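Side-chain contacts in beta-N-acetylhexosaminidase (Beutenbergia cavernae, PDB 5BU9), which probably hydrolyses terminal non-reducing N-acetyl-D-hexosamine residues from N-acetyl-beta-D-hexosaminides, as a member of glycosyl hydrolase family 3: residues Ile126-Ala131 against Ala225-Thr230; Ala77-Gly82 against Val182-Pro187; His166-Ser171 against Phe217-Asp222; Leu254-Leu259 against Gly263-Asp268; Val11-Met16 against Ala335-Ala340. All coordinates share one frame; numbering follows the deposited sequence.

Contact 1: residues Ile126-Ala131 against Ala225-Thr230; sequences INLNLA and AAFVMT
Leu128 lays a methyl over one face of the Phe227 ring, and Leu130 meets the end of Met229 nearly at a right angle; these two apolar pairs make up the contact. In the first, CD1 of Leu128 stands 4.1 Å from the centroid of the Phe227 ring and 18° off its normal, which identifies a CH-pi contact over the face. The methyl is displaced toward the rim on the CD1/CE1 side, its closest ring atom being Phe227 CD1 at 3.9 Å from Leu128 CD1. In Leu128, CG lies opposite the backbone N (chi1 -173°), which carries the branch away from its own strand toward the aromatic ring. The second pair uses terminal methyls as well: CD1 of Leu130 is 3.7 Å from CE of Met229, a selenomethionine. The Met229 chain runs straight through its first two torsions and bends at the selenium (chi3 -73°), turning CE back toward the leucine. Val182, on the strand between the two segments, touches Leu128, Leu130, Phe227 and Met229, packing beside both pairs. The CA atoms of Leu130 and Met229 are 8.1 Å apart, too far for paired neighbouring strands. Leu128, Phe227 and Met229 point inward from strands 128-129 and 227-230, which both pair with strand 180-186, and Leu130 joins them from the turn just after strand 128-129: the interior packing of a TIM barrel.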
# COMPACT_ATOMS: atom_id res chain seq x y z
N ILE A 126 4.57 2.01 -14.20
CA ILE A 126 4.17 2.11 -12.80
C ILE A 126 3.59 3.50 -12.57
O ILE A 126 4.18 4.48 -13.03
CB ILE A 126 5.39 1.87 -11.86
CG1 ILE A 126 5.95 0.48 -12.09
CG2 ILE A 126 5.04 2.20 -10.38
CD1 ILE A 126 5.00 -0.62 -11.71
N ASN A 127 2.46 3.62 -11.87
CA ASN A 127 1.96 4.94 -11.47
C ASN A 127 1.70 5.04 -9.98
O ASN A 127 1.22 6.06 -9.51
CB ASN A 127 0.69 5.33 -12.24
CG ASN A 127 -0.42 4.30 -12.11
OD1 ASN A 127 -0.48 3.54 -11.14
ND2 ASN A 127 -1.28 4.24 -13.12
N LEU A 128 1.99 3.98 -9.23
CA LEU A 128 1.84 4.06 -7.79
C LEU A 128 3.02 3.37 -7.13
O LEU A 128 3.33 2.22 -7.46
CB LEU A 128 0.52 3.45 -7.32
CG LEU A 128 0.23 3.65 -5.84
CD1 LEU A 128 0.10 5.16 -5.51
CD2 LEU A 128 -1.02 2.89 -5.43
N ASN A 129 3.69 4.07 -6.21
CA ASN A 129 4.77 3.47 -5.42
C ASN A 129 4.27 3.19 -4.00
O ASN A 129 3.76 4.09 -3.33
CB ASN A 129 6.00 4.40 -5.39
CG ASN A 129 7.28 3.68 -4.96
OD1 ASN A 129 7.28 2.50 -4.66
ND2 ASN A 129 8.41 4.43 -4.95
N LEU A 130 4.40 1.95 -3.53
CA LEU A 130 4.10 1.65 -2.13
C LEU A 130 5.31 2.05 -1.27
O LEU A 130 6.10 1.21 -0.80
CB LEU A 130 3.71 0.16 -1.94
CG LEU A 130 2.62 -0.39 -2.87
CD1 LEU A 130 2.16 -1.76 -2.38
CD2 LEU A 130 1.42 0.56 -2.98
N ALA A 131 5.44 3.36 -1.09
CA ALA A 131 6.56 4.00 -0.40
C ALA A 131 6.18 5.48 -0.43
O ALA A 131 5.37 5.85 -1.25
CB ALA A 131 7.91 3.73 -1.14
N ALA A 225 -0.43 13.68 1.03
CA ALA A 225 -0.53 12.23 0.79
C ALA A 225 -1.93 11.83 0.30
O ALA A 225 -2.92 12.26 0.86
CB ALA A 225 -0.17 11.47 2.05
N ALA A 226 -1.99 11.01 -0.75
CA ALA A 226 -3.25 10.63 -1.40
C ALA A 226 -3.62 9.19 -1.07
O ALA A 226 -4.76 8.77 -1.32
CB ALA A 226 -3.14 10.81 -2.90
N PHE A 227 -2.64 8.43 -0.59
CA PHE A 227 -2.77 7.01 -0.21
C PHE A 227 -2.02 6.79 1.10
O PHE A 227 -0.88 7.27 1.27
CB PHE A 227 -2.18 6.05 -1.26
CG PHE A 227 -2.87 6.09 -2.60
CD1 PHE A 227 -2.61 7.12 -3.51
CD2 PHE A 227 -3.75 5.07 -2.98
CE1 PHE A 227 -3.24 7.17 -4.76
CE2 PHE A 227 -4.40 5.10 -4.23
CZ PHE A 227 -4.15 6.15 -5.12
N VAL A 228 -2.64 6.04 1.99
CA VAL A 228 -2.01 5.60 3.23
C VAL A 228 -2.18 4.09 3.34
O VAL A 228 -3.28 3.57 3.14
CB VAL A 228 -2.60 6.30 4.47
CG1 VAL A 228 -2.04 5.67 5.73
CG2 VAL A 228 -2.34 7.83 4.42
N MSE A 229 -1.10 3.39 3.68
CA MSE A 229 -1.18 1.95 3.97
C MSE A 229 -1.19 1.67 5.48
O MSE A 229 -0.44 2.26 6.25
CB MSE A 229 -0.02 1.19 3.31
CG MSE A 229 0.01 -0.27 3.69
SE MSE A 229 1.51 -1.23 2.89
CE MSE A 229 0.88 -1.30 1.09
N THR A 230 -2.06 0.75 5.89
CA THR A 230 -2.18 0.35 7.29
C THR A 230 -1.39 -0.93 7.58
O THR A 230 -1.24 -1.81 6.71
CB THR A 230 -3.66 0.11 7.66
OG1 THR A 230 -4.19 -0.83 6.72
CG2 THR A 230 -4.49 1.44 7.63

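Contact 2: residues Ala77-Gly82 against Val182-Pro187; sequences ATDQEG and VIKHFP. With GOL (glycerol), chain C.
Lys184 and Glu81 reach each other through two long, straight side chains whose first torsions set the direction. In Lys184, CG sits between the backbone N and the carbonyl carbon (chi1 65°), and the chain beyond it is extended, carrying NZ past the intervening strand 128-129 to the carboxylate; in Glu81, CG lies opposite the carbonyl carbon (chi1 -61°) and the chain is likewise extended. The result is a salt bridge with Lys184 NZ 2.7 Å from Glu81 OE2, the amine meeting the anti side of the carboxylate, 28° out of its plane. Arg154 forms a further salt bridge to the same OE2, so this oxygen would probably be polarised by two basic groups. Asp79 joins the network more loosely, its OD1 lying 3.7 Å from Lys184 NZ, a long salt bridge. The amine also donates a hydrogen bond to the backbone O of Leu130.

A glycerol, probably from the crystallisation liquor, bridges these groups. Its O3 is 3.1 Å from Lys184 NZ and 2.6 Å from His185 NE2, at the edge of the imidazole; its O2 is 3.1 Å from Asp79 OD1 and also accepts from Lys184 NZ. Arg154 NH2 and Asp268 OD1 hydrogen-bond to it too. ND1 of the histidine bonds to Asp135 OD2, and CG of Lys184 lies over the ring face. Cis peptides precede His185 and Pro187, within the Lys-His-Phe-Pro sequence familiar from family 3 hexosaminidases. Polar side chains converging on a polyol where barrel strands 75-82 and 180-186 end are consistent with the sugar-binding pocket of a TIM-barrel glycosidase.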
# COMPACT_ATOMS: atom_id res chain seq x y z
N ALA A 77 1.07 -0.63 -9.22
CA ALA A 77 1.93 -0.35 -8.09
C ALA A 77 3.08 -1.30 -8.05
O ALA A 77 2.97 -2.41 -8.58
CB ALA A 77 1.13 -0.46 -6.78
N THR A 78 4.16 -0.90 -7.39
CA THR A 78 5.17 -1.88 -6.97
C THR A 78 5.80 -1.37 -5.67
O THR A 78 5.47 -0.28 -5.19
CB THR A 78 6.25 -2.15 -8.07
OG1 THR A 78 7.09 -3.22 -7.64
CG2 THR A 78 7.12 -0.95 -8.30
N ASP A 79 6.69 -2.17 -5.10
CA ASP A 79 7.47 -1.78 -3.92
C ASP A 79 8.82 -1.23 -4.30
O ASP A 79 9.80 -2.01 -4.39
CB ASP A 79 7.72 -2.99 -2.99
CG ASP A 79 6.58 -3.25 -2.01
OD1 ASP A 79 5.60 -2.47 -1.95
OD2 ASP A 79 6.69 -4.27 -1.29
N GLN A 80 8.92 0.10 -4.50
CA GLN A 80 10.21 0.68 -4.90
C GLN A 80 10.68 1.65 -3.81
O GLN A 80 10.68 2.85 -4.01
CB GLN A 80 10.11 1.36 -6.28
CG GLN A 80 11.48 1.62 -6.99
CD GLN A 80 12.02 0.40 -7.75
OE1 GLN A 80 11.74 -0.73 -7.40
NE2 GLN A 80 12.79 0.64 -8.82
N GLU A 81 11.05 1.13 -2.65
CA GLU A 81 11.53 1.97 -1.54
C GLU A 81 12.99 2.32 -1.73
O GLU A 81 13.40 3.44 -1.41
CB GLU A 81 11.38 1.26 -0.18
CG GLU A 81 9.95 0.88 0.23
CD GLU A 81 9.92 -0.05 1.44
OE1 GLU A 81 10.84 -0.03 2.28
OE2 GLU A 81 8.97 -0.84 1.53
N GLY A 82 13.76 1.36 -2.24
CA GLY A 82 15.21 1.42 -2.22
C GLY A 82 15.85 0.41 -1.27
O GLY A 82 15.19 -0.12 -0.37
N VAL A 182 2.37 5.92 -1.49
CA VAL A 182 1.55 5.42 -0.40
C VAL A 182 2.37 5.47 0.88
O VAL A 182 3.33 4.73 1.01
CB VAL A 182 1.11 4.00 -0.68
CG1 VAL A 182 0.23 3.48 0.47
CG2 VAL A 182 0.38 3.94 -2.05
N ILE A 183 2.05 6.35 1.83
CA ILE A 183 2.88 6.38 3.04
C ILE A 183 2.51 5.17 3.90
O ILE A 183 1.33 4.78 3.96
CB ILE A 183 2.75 7.73 3.79
CG1 ILE A 183 1.31 8.03 4.17
CG2 ILE A 183 3.26 8.88 2.92
CD1 ILE A 183 1.21 9.19 5.10
N LYS A 184 3.49 4.52 4.51
CA LYS A 184 3.25 3.24 5.20
C LYS A 184 4.18 3.13 6.43
O LYS A 184 5.22 3.80 6.46
CB LYS A 184 3.46 2.09 4.22
CG LYS A 184 4.89 1.93 3.70
CD LYS A 184 4.88 0.86 2.61
CE LYS A 184 6.27 0.38 2.27
NZ LYS A 184 6.28 -0.60 1.11
N HIS A 185 3.84 2.35 7.46
CA HIS A 185 2.60 1.60 7.62
C HIS A 185 1.86 2.09 8.86
O HIS A 185 2.29 1.83 9.98
CB HIS A 185 2.88 0.08 7.79
CG HIS A 185 3.92 -0.47 6.87
ND1 HIS A 185 5.25 -0.13 6.96
CD2 HIS A 185 3.83 -1.38 5.86
CE1 HIS A 185 5.93 -0.79 6.04
NE2 HIS A 185 5.09 -1.56 5.36
N PHE A 186 0.74 2.75 8.66
CA PHE A 186 0.02 3.42 9.74
C PHE A 186 -0.57 2.39 10.71
O PHE A 186 -1.17 1.40 10.28
CB PHE A 186 -1.08 4.31 9.15
CG PHE A 186 -1.73 5.18 10.15
CD1 PHE A 186 -1.23 6.45 10.38
CD2 PHE A 186 -2.83 4.75 10.85
CE1 PHE A 186 -1.83 7.30 11.30
CE2 PHE A 186 -3.45 5.60 11.79
CZ PHE A 186 -2.94 6.86 12.01
N PRO A 187 -0.45 2.63 12.03
CA PRO A 187 0.08 3.83 12.70
C PRO A 187 1.58 3.82 13.01
O PRO A 187 2.07 4.72 13.72
CB PRO A 187 -0.73 3.87 14.01
CG PRO A 187 -0.95 2.39 14.33
CD PRO A 187 -1.11 1.69 12.96
C1 GOL C . 4.09 -5.37 0.78
O1 GOL C . 3.97 -6.27 1.87
C2 GOL C . 4.70 -4.03 1.25
O2 GOL C . 4.04 -2.91 0.69
C3 GOL C . 4.75 -3.96 2.78
O3 GOL C . 5.57 -2.88 3.16

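Contact 3: residues His166-Ser171 against Phe217-Asp222; sequences HANAFS and FAAGID
Two helices of the outer layer of the TIM barrel, 160-176 and 212-222, come together where Asn168 lies against the backbone at Ala219 and Gly220. The amide of Asn168 does nearly all the work on its side. Its ND2 donates to Ala219 O at 3.3 Å with an N-H...acceptor angle of 146°, and both the length and the bend mark this hydrogen bond as weak. The other branch of the amide packs rather than bonds: OD1 of Asn168 lies 3.5 Å from CA of Gly220. The torsions account for this division. CG lies opposite the carbonyl carbon (chi1 -74°), and with chi2 at -14° OD1 is nearly eclipsed with CA, which swings ND2 to the other side, toward the carbonyl of Ala219. The methyl of Ala219 adds a looser touch, its CB being 4.4 Å from Asn168 ND2. Gly220 offers only backbone to the asparagine, and the CA atoms of Asn168 and Gly220 are 6.3 Å apart, the nearest pair between the segments. Around this spot, helix 160-176 uses Phe170 to touch Trp117 of helix 107-123, and Ser171 OG bonds to Thr181 OG1 at the start of strand 180-186. From helix 212-222, Phe217 packs edge-to-face on Phe186 of the same strand, and the chain runs on through Ala225 into strand 227-230.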
# COMPACT_ATOMS: atom_id res chain seq x y z
N HIS A 166 12.27 13.85 4.91
CA HIS A 166 12.83 13.04 3.86
C HIS A 166 11.74 12.30 3.09
O HIS A 166 11.74 12.32 1.86
CB HIS A 166 13.91 12.12 4.42
CG HIS A 166 15.09 12.89 4.91
ND1 HIS A 166 15.14 13.46 6.16
CD2 HIS A 166 16.24 13.26 4.28
CE1 HIS A 166 16.28 14.12 6.30
NE2 HIS A 166 16.96 14.01 5.17
N ALA A 167 10.79 11.69 3.79
CA ALA A 167 9.74 10.95 3.09
C ALA A 167 8.92 11.91 2.24
O ALA A 167 8.51 11.56 1.12
CB ALA A 167 8.84 10.17 4.05
N ASN A 168 8.70 13.12 2.73
CA ASN A 168 7.90 14.08 1.97
C ASN A 168 8.67 14.57 0.74
O ASN A 168 8.08 14.90 -0.29
CB ASN A 168 7.48 15.28 2.83
CG ASN A 168 6.39 14.94 3.80
OD1 ASN A 168 5.75 13.89 3.68
ND2 ASN A 168 6.16 15.82 4.77
N ALA A 169 10.00 14.61 0.86
CA ALA A 169 10.86 14.99 -0.24
C ALA A 169 10.75 13.89 -1.29
O ALA A 169 10.56 14.16 -2.47
CB ALA A 169 12.27 15.15 0.23
N PHE A 170 10.82 12.64 -0.83
CA PHE A 170 10.75 11.46 -1.70
C PHE A 170 9.41 11.48 -2.45
O PHE A 170 9.38 11.34 -3.66
CB PHE A 170 10.96 10.18 -0.86
CG PHE A 170 10.79 8.86 -1.60
CD1 PHE A 170 9.53 8.30 -1.81
CD2 PHE A 170 11.91 8.12 -1.97
CE1 PHE A 170 9.39 7.07 -2.43
CE2 PHE A 170 11.76 6.88 -2.59
CZ PHE A 170 10.49 6.36 -2.82
N SER A 171 8.33 11.69 -1.72
CA SER A 171 7.00 11.75 -2.30
C SER A 171 6.93 12.85 -3.36
O SER A 171 6.42 12.63 -4.46
CB SER A 171 5.92 12.00 -1.21
OG SER A 171 5.74 10.87 -0.38
N PHE A 217 3.11 10.54 10.21
CA PHE A 217 2.07 10.26 9.22
C PHE A 217 1.25 11.51 9.02
O PHE A 217 0.91 11.83 7.89
CB PHE A 217 1.19 9.07 9.61
CG PHE A 217 1.88 7.75 9.42
CD1 PHE A 217 2.18 7.29 8.15
CD2 PHE A 217 2.29 7.00 10.50
CE1 PHE A 217 2.84 6.08 7.94
CE2 PHE A 217 2.96 5.78 10.31
CZ PHE A 217 3.24 5.33 9.02
N ALA A 218 0.96 12.23 10.11
CA ALA A 218 0.21 13.49 10.03
C ALA A 218 0.93 14.43 9.08
O ALA A 218 0.29 14.99 8.19
CB ALA A 218 0.03 14.13 11.41
N ALA A 219 2.25 14.57 9.22
CA ALA A 219 3.02 15.45 8.34
C ALA A 219 2.98 14.97 6.87
O ALA A 219 3.04 15.78 5.95
CB ALA A 219 4.45 15.57 8.81
N GLY A 220 2.86 13.66 6.66
CA GLY A 220 2.71 13.12 5.32
C GLY A 220 1.35 13.48 4.72
O GLY A 220 1.24 13.85 3.55
N ILE A 221 0.32 13.37 5.55
CA ILE A 221 -1.04 13.70 5.16
C ILE A 221 -1.17 15.21 4.89
O ILE A 221 -1.75 15.62 3.88
CB ILE A 221 -2.02 13.24 6.24
CG1 ILE A 221 -1.99 11.71 6.33
CG2 ILE A 221 -3.43 13.84 5.99
CD1 ILE A 221 -2.45 11.17 7.65
N ASP A 222 -0.62 16.03 5.78
CA ASP A 222 -0.69 17.48 5.63
C ASP A 222 0.05 17.94 4.40
O ASP A 222 -0.30 18.94 3.79
CB ASP A 222 -0.12 18.21 6.86
CG ASP A 222 -1.03 18.08 8.07
OD1 ASP A 222 -2.19 17.62 7.90
OD2 ASP A 222 -0.56 18.42 9.19

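Contact 4: residues Leu254-Leu259 against Gly263-Asp268; sequences LLRGQL and GVVVTD
Leu255 and Arg256 settle helix 248-258 onto Val265 and Gly263, across the short connection from helix 248-258 to strand 264-267 of the TIM barrel. Leu255 comes first. Its CB faces the strand, and a chi1 of 180° carries CD2 on to Val265; the two side chains meet tip to tip, CD2 of Leu255 being 3.8 Å from CG2 of Val265. Phe186 and Ile221 touch the same leucine, placing it in the layer between barrel wall and helices. Arg256 follows, its chain extended from CG to NE so that the guanidinium reaches the start of the strand. NH1 of Arg256 donates to Gly263 O at 2.9 Å, an almost straight bond (N-H...O 170°) with the carbonyl oxygen at the edge of the guanidinium, in its plane. Over one face of that group lies Val265 CG2, offset toward the rim and 3.2 Å from Arg256 NH2, a tight approach. Asp294 is the arginine's charged partner: its OD2 forms a salt bridge with NH2 and accepts the backbone N of Val265; NH2 additionally bonds to Gly292 O. Arg332 lies close by with like charge, which Asp294 probably helps to offset. A leucine in place of Arg256 would probably deprive Asp294 of this countercharge and Gly263 O of this donor at the head of the strand. Farther along, Leu259 N reaches back to Leu254 O at 2.9 Å, closing the wide pi-type turn near the end of the helix.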
# COMPACT_ATOMS: atom_id res chain seq x y z
N LEU A 254 -9.14 7.47 13.97
CA LEU A 254 -7.85 8.13 14.11
C LEU A 254 -7.35 8.73 12.79
O LEU A 254 -7.16 9.94 12.66
CB LEU A 254 -6.80 7.15 14.67
CG LEU A 254 -5.39 7.73 14.93
CD1 LEU A 254 -5.43 8.98 15.83
CD2 LEU A 254 -4.41 6.70 15.46
N LEU A 255 -7.13 7.86 11.81
CA LEU A 255 -6.57 8.21 10.50
C LEU A 255 -7.48 9.18 9.74
O LEU A 255 -7.06 10.28 9.42
CB LEU A 255 -6.32 6.95 9.66
CG LEU A 255 -5.75 7.21 8.27
CD1 LEU A 255 -4.47 8.06 8.35
CD2 LEU A 255 -5.47 5.90 7.58
N ARG A 256 -8.72 8.78 9.44
CA ARG A 256 -9.62 9.66 8.72
C ARG A 256 -10.21 10.78 9.61
O ARG A 256 -10.44 11.89 9.13
CB ARG A 256 -10.77 8.88 8.09
CG ARG A 256 -10.38 7.88 7.03
CD ARG A 256 -11.61 7.47 6.21
NE ARG A 256 -11.30 6.33 5.35
CZ ARG A 256 -10.72 6.45 4.17
NH1 ARG A 256 -10.40 7.64 3.71
NH2 ARG A 256 -10.47 5.37 3.44
N GLY A 257 -10.48 10.49 10.88
CA GLY A 257 -11.13 11.48 11.73
C GLY A 257 -10.18 12.51 12.29
O GLY A 257 -10.17 13.63 11.83
N GLN A 258 -9.36 12.10 13.26
CA GLN A 258 -8.38 12.96 13.94
C GLN A 258 -7.38 13.62 12.97
O GLN A 258 -7.19 14.84 13.00
CB GLN A 258 -7.58 12.15 14.98
CG GLN A 258 -7.77 12.55 16.44
CD GLN A 258 -9.13 12.14 16.99
OE1 GLN A 258 -9.56 10.99 16.84
NE2 GLN A 258 -9.83 13.10 17.63
N LEU A 259 -6.76 12.78 12.13
CA LEU A 259 -5.68 13.19 11.24
C LEU A 259 -6.23 13.79 9.95
O LEU A 259 -5.50 14.42 9.19
CB LEU A 259 -4.75 11.99 10.95
CG LEU A 259 -3.50 11.91 11.85
CD1 LEU A 259 -3.81 12.05 13.32
CD2 LEU A 259 -2.74 10.64 11.66
N GLY A 263 -8.09 10.46 1.60
CA GLY A 263 -7.69 9.73 0.41
C GLY A 263 -7.93 8.25 0.55
O GLY A 263 -8.84 7.82 1.28
N VAL A 264 -7.09 7.46 -0.12
CA VAL A 264 -7.30 6.04 -0.23
C VAL A 264 -6.48 5.26 0.79
O VAL A 264 -5.25 5.47 0.91
CB VAL A 264 -6.97 5.59 -1.66
CG1 VAL A 264 -6.85 4.10 -1.74
CG2 VAL A 264 -8.02 6.14 -2.64
N VAL A 265 -7.15 4.41 1.56
CA VAL A 265 -6.51 3.56 2.56
C VAL A 265 -6.25 2.17 1.95
O VAL A 265 -7.18 1.52 1.48
CB VAL A 265 -7.36 3.41 3.83
CG1 VAL A 265 -6.74 2.36 4.76
CG2 VAL A 265 -7.51 4.75 4.54
N VAL A 266 -4.99 1.74 1.98
CA VAL A 266 -4.56 0.46 1.42
C VAL A 266 -4.14 -0.44 2.56
O VAL A 266 -3.45 0.02 3.47
CB VAL A 266 -3.40 0.67 0.43
CG1 VAL A 266 -3.04 -0.64 -0.32
CG2 VAL A 266 -3.80 1.75 -0.53
N THR A 267 -4.57 -1.71 2.56
CA THR A 267 -4.04 -2.65 3.55
C THR A 267 -2.61 -3.01 3.21
O THR A 267 -2.18 -2.93 2.04
CB THR A 267 -4.82 -3.99 3.65
OG1 THR A 267 -4.71 -4.70 2.41
CG2 THR A 267 -6.29 -3.77 3.99
N ASP A 268 -1.86 -3.44 4.22
CA ASP A 268 -0.67 -4.23 3.99
C ASP A 268 -1.15 -5.54 3.28
O ASP A 268 -2.35 -5.86 3.27
CB ASP A 268 0.05 -4.49 5.32
CG ASP A 268 1.46 -5.06 5.16
OD1 ASP A 268 1.90 -5.36 4.02
OD2 ASP A 268 2.13 -5.24 6.19

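Contact 5: residues Val11-Met16 against Ala335-Ala340; sequences VGQLFM and AAKGVA
Lys337 NZ is ringed by four oxygen acceptors, and the one across this contact is Gln13 OE1, at 2.8 Å. The others are the backbone oxygens of Gly38 and Pro73 and OD1 of Asn39, so the terminal amine is well supplied where it enters the protein. The bond approaches the glutamine carbonyl at a C=O...N angle of 136°, with the donor tilted 16° from the carbonyl plane. The two side chains differ in shape. Lys337 runs extended beyond CG and reaches inward from the end of helix 320-336, whereas Gln13 bends at its second torsion (chi2 -68°), which turns the amide aside to present OE1. CE of Lys337 also lies close, 3.6 Å from Gln13 OE1. Val333 and Leu334 of helix 320-336 touch Gln13, so its side chain rests on the last helix. With an alanine at Gln13, Lys337 NZ is likely to lose one of its four acceptors, and a gap would probably open beside Val333. Both backbones turn at this point: Gly12 to Phe15 form a type I turn leading into strand 15-20, and Gly338, with positive phi, ends helix 320-336. Gly338 N bonds back to Ala335 O at 3.1 Å. The Schellman motif at the helix end thus sends its lysine to the entry of the first strand, joining the two ends of the chain where strands 15-20, 39-43 and 75-82 begin, the N-terminal rim of a TIM barrel.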
# COMPACT_ATOMS: atom_id res chain seq x y z
N VAL A 11 -16.82 -3.19 -6.46
CA VAL A 11 -16.07 -4.06 -5.57
C VAL A 11 -14.68 -4.32 -6.16
O VAL A 11 -13.67 -4.21 -5.47
CB VAL A 11 -16.82 -5.37 -5.34
CG1 VAL A 11 -15.91 -6.33 -4.60
CG2 VAL A 11 -18.05 -5.11 -4.53
N GLY A 12 -14.63 -4.63 -7.45
CA GLY A 12 -13.37 -4.90 -8.13
C GLY A 12 -12.38 -3.77 -7.94
O GLY A 12 -11.19 -4.01 -7.79
N GLN A 13 -12.86 -2.54 -7.89
CA GLN A 13 -11.95 -1.42 -7.66
C GLN A 13 -11.28 -1.39 -6.28
O GLN A 13 -10.30 -0.67 -6.10
CB GLN A 13 -12.69 -0.09 -7.86
CG GLN A 13 -13.14 0.09 -9.24
CD GLN A 13 -11.99 0.29 -10.20
OE1 GLN A 13 -11.12 1.13 -9.97
NE2 GLN A 13 -11.98 -0.49 -11.27
N LEU A 14 -11.85 -2.14 -5.31
CA LEU A 14 -11.37 -2.20 -3.92
C LEU A 14 -10.28 -3.27 -3.71
O LEU A 14 -9.89 -3.57 -2.57
CB LEU A 14 -12.54 -2.47 -2.97
CG LEU A 14 -13.78 -1.56 -3.13
CD1 LEU A 14 -14.75 -1.85 -1.99
CD2 LEU A 14 -13.38 -0.07 -3.15
N PHE A 15 -9.78 -3.85 -4.81
CA PHE A 15 -8.73 -4.85 -4.71
C PHE A 15 -7.49 -4.52 -5.54
O PHE A 15 -7.57 -3.91 -6.61
CB PHE A 15 -9.26 -6.22 -5.12
CG PHE A 15 -10.14 -6.87 -4.09
CD1 PHE A 15 -11.49 -6.53 -3.99
CD2 PHE A 15 -9.63 -7.81 -3.22
CE1 PHE A 15 -12.31 -7.12 -3.05
CE2 PHE A 15 -10.44 -8.42 -2.27
CZ PHE A 15 -11.78 -8.08 -2.18
N MSE A 16 -6.33 -4.93 -5.02
CA MSE A 16 -5.08 -4.81 -5.75
C MSE A 16 -4.44 -6.21 -5.80
O MSE A 16 -4.03 -6.75 -4.78
CB MSE A 16 -4.15 -3.78 -5.10
CG MSE A 16 -2.88 -3.50 -5.93
SE MSE A 16 -1.73 -2.13 -5.14
CE MSE A 16 -2.55 -0.56 -5.95
N ALA A 335 -11.99 8.54 -7.54
CA ALA A 335 -11.51 9.93 -7.44
C ALA A 335 -9.98 10.00 -7.43
O ALA A 335 -9.41 10.93 -7.98
CB ALA A 335 -12.06 10.58 -6.21
N ALA A 336 -9.31 9.03 -6.81
CA ALA A 336 -7.85 9.02 -6.85
C ALA A 336 -7.38 8.72 -8.27
O ALA A 336 -6.28 9.08 -8.65
CB ALA A 336 -7.28 8.01 -5.86
N LYS A 337 -8.20 8.04 -9.07
CA LYS A 337 -7.85 7.81 -10.47
C LYS A 337 -8.32 8.93 -11.42
O LYS A 337 -8.15 8.82 -12.64
CB LYS A 337 -8.44 6.48 -10.94
CG LYS A 337 -7.89 5.28 -10.20
CD LYS A 337 -8.62 4.00 -10.66
CE LYS A 337 -7.93 2.77 -10.14
NZ LYS A 337 -8.42 1.51 -10.73
N GLY A 338 -8.91 9.99 -10.87
CA GLY A 338 -9.42 11.10 -11.67
C GLY A 338 -10.65 10.76 -12.51
O GLY A 338 -10.85 11.32 -13.59
N VAL A 339 -11.50 9.87 -12.00
CA VAL A 339 -12.65 9.37 -12.75
C VAL A 339 -14.02 9.73 -12.12
O VAL A 339 -14.26 9.53 -10.92
CB VAL A 339 -12.53 7.84 -12.93
CG1 VAL A 339 -13.85 7.23 -13.44
CG2 VAL A 339 -11.36 7.52 -13.87
N ALA A 340 -14.92 10.27 -12.96
CA ALA A 340 -16.29 10.60 -12.56
C ALA A 340 -17.17 9.35 -12.49
O ALA A 340 -18.09 9.25 -11.67
CB ALA A 340 -16.90 11.62 -13.55

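Contacts 1 and 2 form one continuous interior, their centres 6 Å apart: Met229 O of contact 1 and Phe186 N of contact 2 are 2.7 Å apart, a probable hydrogen bond, and the side chain of Met229 lies about 4 Å from a bound glycerol. Contact 4 reaches the same pocket by its far end, where Asp268 OD1 bonds to glycerol, and continues the sheet from contact 1 through Val228 O and Val266 N at 2.8 Å. Contact 3 belongs to the helical layer outside and meets contact 4 through Ile221 CD1 and Leu255 CD1, 3.8 Å apart. Contact 5 marks the other rim of the barrel, its centre about 19 Å from that of contact 2, but Phe227 CZ of contact 1 still touches Ala336 CB at 3.7 Å.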